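Local coordinates for protein probable oxidoreductase (Pseudomonas aeruginosa, PDB 4B7C) that probably catalyses an NADP(H)-dependent oxidation or reduction as a member of the medium-chain dehydrogenase/reductase family, at residues C175-C187 with F196-A208. Sequence-based numbering, arbitrary orientation.
Sequences CRVVGIAGGAEKC and FDGAIDYKNEDLA
Asp197 grips the start of strand 176-181 with its carboxylate: Val177 N donates to Asp197 OD2 at 2.8 Å, on the anti side and nearly straight at 166°. Asp197 CB lies over one face of the guanidinium at the end of the extended Arg176 chain; Arg176 NH2 is salt-bridged to Glu214 and reaches the Asp197 carbonyl through a water. From there the parallel ladder runs through Gly179, whose N donates to Gly198 O and whose O accepts Ile200 N at 2.7 Å. The Phe196 ring presents its edge to Gly179 N, while Val177 CG1, anti to its own backbone N (chi1 -173°), sits over a ring face in a CH-pi contact, 4.1 Å from the centroid. On one sheet face Ile180 CD1 meets Leu207 CD1, and Ile180 CG2 lies 3.8 Å from Tyr202 CD1, with helix 228-235 packing alongside. On the other face, Cys187 CB lies 3.8 Å from Ala199 CB. Asp201 places CG anti to its backbone N (chi1 -175°), and the N-cap residue Gly183 donates through N to Asp201 OD1 at 2.8 Å, from above the carboxylate plane; Asn204 ND2 holds OD2. Strand 176-181, helix 184-193 and edge strand 198-201 form a beta-alpha-beta crossover of the Rossmann fold.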
# COMPACT_ATOMS: atom_id res chain seq x y z
N CYS B 175 -11.38 -13.11 -15.74
CA CYS B 175 -11.59 -12.91 -14.32
C CYS B 175 -13.04 -12.98 -13.93
O CYS B 175 -13.93 -12.74 -14.74
CB CYS B 175 -11.05 -11.55 -13.87
SG CYS B 175 -9.31 -11.29 -14.31
N ARG B 176 -13.28 -13.32 -12.67
CA ARG B 176 -14.56 -13.09 -12.05
C ARG B 176 -14.61 -11.62 -11.66
O ARG B 176 -13.76 -11.13 -10.93
CB ARG B 176 -14.77 -13.98 -10.83
CG ARG B 176 -16.07 -13.70 -10.10
CD ARG B 176 -16.37 -14.64 -8.95
NE ARG B 176 -17.60 -14.18 -8.31
CZ ARG B 176 -18.83 -14.41 -8.76
NH1 ARG B 176 -19.05 -15.16 -9.84
NH2 ARG B 176 -19.87 -13.90 -8.11
N VAL B 177 -15.64 -10.92 -12.14
CA VAL B 177 -15.72 -9.47 -11.99
C VAL B 177 -16.93 -9.03 -11.17
O VAL B 177 -18.08 -9.24 -11.57
CB VAL B 177 -15.76 -8.77 -13.36
CG1 VAL B 177 -15.66 -7.27 -13.18
CG2 VAL B 177 -14.66 -9.29 -14.26
N VAL B 178 -16.65 -8.37 -10.06
CA VAL B 178 -17.68 -7.88 -9.15
C VAL B 178 -17.58 -6.37 -9.01
O VAL B 178 -16.55 -5.81 -8.62
CB VAL B 178 -17.59 -8.55 -7.76
CG1 VAL B 178 -18.62 -7.97 -6.81
CG2 VAL B 178 -17.80 -10.05 -7.90
N GLY B 179 -18.69 -5.71 -9.31
CA GLY B 179 -18.78 -4.26 -9.22
C GLY B 179 -19.41 -3.79 -7.93
O GLY B 179 -20.27 -4.47 -7.36
N ILE B 180 -18.98 -2.64 -7.45
CA ILE B 180 -19.62 -1.97 -6.34
C ILE B 180 -20.12 -0.63 -6.84
O ILE B 180 -19.33 0.19 -7.32
CB ILE B 180 -18.66 -1.70 -5.15
CG1 ILE B 180 -18.08 -3.02 -4.61
CG2 ILE B 180 -19.41 -0.97 -4.05
CD1 ILE B 180 -17.02 -2.81 -3.54
N ALA B 181 -21.42 -0.41 -6.72
CA ALA B 181 -22.05 0.82 -7.20
C ALA B 181 -23.28 1.18 -6.38
O ALA B 181 -23.88 0.33 -5.72
CB ALA B 181 -22.41 0.68 -8.66
N GLY B 182 -23.65 2.46 -6.43
CA GLY B 182 -24.79 2.98 -5.67
C GLY B 182 -26.07 3.01 -6.49
O GLY B 182 -26.15 3.73 -7.49
N GLY B 183 -27.05 2.22 -6.08
CA GLY B 183 -28.37 2.21 -6.74
C GLY B 183 -28.64 0.97 -7.58
O GLY B 183 -27.73 0.38 -8.15
N ALA B 184 -29.92 0.60 -7.65
CA ALA B 184 -30.34 -0.64 -8.32
C ALA B 184 -30.13 -0.61 -9.83
O ALA B 184 -29.78 -1.63 -10.43
CB ALA B 184 -31.81 -0.92 -8.01
N GLU B 185 -30.33 0.56 -10.44
CA GLU B 185 -30.22 0.69 -11.90
C GLU B 185 -28.78 0.52 -12.36
O GLU B 185 -28.50 -0.20 -13.32
CB GLU B 185 -30.79 2.03 -12.40
CG GLU B 185 -30.81 2.24 -13.92
CD GLU B 185 -30.90 0.94 -14.73
OE1 GLU B 185 -31.45 -0.10 -14.32
OE2 GLU B 185 -30.37 0.92 -15.83
N LYS B 186 -27.86 1.20 -11.68
CA LYS B 186 -26.43 1.07 -11.98
C LYS B 186 -25.99 -0.39 -11.90
O LYS B 186 -25.32 -0.90 -12.79
CB LYS B 186 -25.59 1.92 -11.03
CG LYS B 186 -25.58 3.40 -11.40
CD LYS B 186 -24.73 4.21 -10.43
CE LYS B 186 -24.65 5.67 -10.85
NZ LYS B 186 -23.76 6.45 -9.94
N CYS B 187 -26.40 -1.06 -10.82
CA CYS B 187 -26.00 -2.46 -10.59
C CYS B 187 -26.56 -3.40 -11.65
O CYS B 187 -25.86 -4.31 -12.13
CB CYS B 187 -26.40 -2.91 -9.19
SG CYS B 187 -25.38 -2.14 -7.90
N PHE B 196 -20.70 -7.89 -16.08
CA PHE B 196 -20.12 -8.12 -14.76
C PHE B 196 -20.75 -9.39 -14.19
O PHE B 196 -21.95 -9.63 -14.39
CB PHE B 196 -20.40 -6.96 -13.80
CG PHE B 196 -19.47 -5.77 -13.94
CD1 PHE B 196 -19.20 -5.21 -15.18
CD2 PHE B 196 -18.91 -5.17 -12.81
CE1 PHE B 196 -18.36 -4.10 -15.29
CE2 PHE B 196 -18.09 -4.06 -12.92
CZ PHE B 196 -17.81 -3.53 -14.16
N ASP B 197 -19.96 -10.20 -13.49
CA ASP B 197 -20.45 -11.43 -12.88
C ASP B 197 -21.38 -11.13 -11.73
O ASP B 197 -22.31 -11.87 -11.44
CB ASP B 197 -19.31 -12.30 -12.38
CG ASP B 197 -18.50 -12.87 -13.51
OD1 ASP B 197 -18.98 -13.81 -14.15
OD2 ASP B 197 -17.39 -12.36 -13.76
N GLY B 198 -21.12 -10.01 -11.07
CA GLY B 198 -21.96 -9.56 -9.98
C GLY B 198 -21.82 -8.08 -9.72
O GLY B 198 -20.86 -7.45 -10.15
N ALA B 199 -22.78 -7.54 -8.99
CA ALA B 199 -22.78 -6.13 -8.63
C ALA B 199 -23.39 -5.97 -7.26
O ALA B 199 -24.46 -6.51 -7.00
CB ALA B 199 -23.55 -5.31 -9.64
N ILE B 200 -22.72 -5.22 -6.39
CA ILE B 200 -23.21 -5.00 -5.04
C ILE B 200 -23.68 -3.57 -4.90
O ILE B 200 -22.92 -2.63 -5.12
CB ILE B 200 -22.13 -5.29 -3.98
CG1 ILE B 200 -21.67 -6.75 -4.05
CG2 ILE B 200 -22.66 -4.97 -2.59
CD1 ILE B 200 -20.32 -7.00 -3.40
N ASP B 201 -24.95 -3.41 -4.52
CA ASP B 201 -25.55 -2.10 -4.30
C ASP B 201 -25.32 -1.68 -2.86
O ASP B 201 -26.13 -1.99 -1.98
CB ASP B 201 -27.05 -2.12 -4.63
CG ASP B 201 -27.70 -0.74 -4.52
OD1 ASP B 201 -27.03 0.24 -4.11
OD2 ASP B 201 -28.89 -0.64 -4.87
N TYR B 202 -24.24 -0.95 -2.62
CA TYR B 202 -23.83 -0.60 -1.25
C TYR B 202 -24.81 0.33 -0.55
O TYR B 202 -24.84 0.40 0.68
CB TYR B 202 -22.41 -0.02 -1.22
CG TYR B 202 -22.27 1.39 -1.77
CD1 TYR B 202 -22.06 1.61 -3.12
CD2 TYR B 202 -22.33 2.50 -0.92
CE1 TYR B 202 -21.93 2.89 -3.63
CE2 TYR B 202 -22.20 3.78 -1.42
CZ TYR B 202 -22.00 3.97 -2.77
OH TYR B 202 -21.87 5.24 -3.28
N LYS B 203 -25.62 1.04 -1.32
CA LYS B 203 -26.64 1.94 -0.74
C LYS B 203 -27.88 1.22 -0.24
O LYS B 203 -28.58 1.73 0.62
CB LYS B 203 -27.07 3.01 -1.75
CG LYS B 203 -26.09 4.14 -1.88
CD LYS B 203 -26.65 5.30 -2.66
CE LYS B 203 -25.67 6.45 -2.69
NZ LYS B 203 -26.24 7.69 -3.30
N ASN B 204 -28.16 0.05 -0.81
CA ASN B 204 -29.37 -0.71 -0.48
C ASN B 204 -29.10 -2.07 0.16
O ASN B 204 -30.03 -2.82 0.46
CB ASN B 204 -30.23 -0.91 -1.73
CG ASN B 204 -30.88 0.37 -2.21
OD1 ASN B 204 -31.37 1.17 -1.42
ND2 ASN B 204 -30.90 0.56 -3.53
N GLU B 205 -27.83 -2.38 0.36
CA GLU B 205 -27.42 -3.69 0.81
C GLU B 205 -26.11 -3.59 1.60
O GLU B 205 -25.29 -2.73 1.31
CB GLU B 205 -27.28 -4.61 -0.40
CG GLU B 205 -26.59 -5.92 -0.14
CD GLU B 205 -26.34 -6.71 -1.41
OE1 GLU B 205 -26.33 -6.13 -2.53
OE2 GLU B 205 -26.18 -7.92 -1.31
N ASP B 206 -25.94 -4.44 2.61
CA ASP B 206 -24.70 -4.43 3.38
C ASP B 206 -23.54 -4.92 2.52
O ASP B 206 -23.59 -6.01 1.95
CB ASP B 206 -24.81 -5.30 4.64
CG ASP B 206 -23.52 -5.32 5.46
OD1 ASP B 206 -23.17 -4.28 6.06
OD2 ASP B 206 -22.86 -6.39 5.49
N LEU B 207 -22.49 -4.10 2.43
CA LEU B 207 -21.34 -4.39 1.55
C LEU B 207 -20.63 -5.69 1.92
O LEU B 207 -20.37 -6.52 1.05
CB LEU B 207 -20.34 -3.23 1.55
CG LEU B 207 -19.11 -3.43 0.64
CD1 LEU B 207 -19.42 -4.03 -0.74
CD2 LEU B 207 -18.37 -2.11 0.48
N ALA B 208 -20.34 -5.86 3.20
CA ALA B 208 -19.69 -7.08 3.71
C ALA B 208 -20.46 -8.35 3.32
O ALA B 208 -19.87 -9.33 2.85
CB ALA B 208 -19.51 -7.02 5.21
O HOH W 1 -22.78 -13.99 -9.48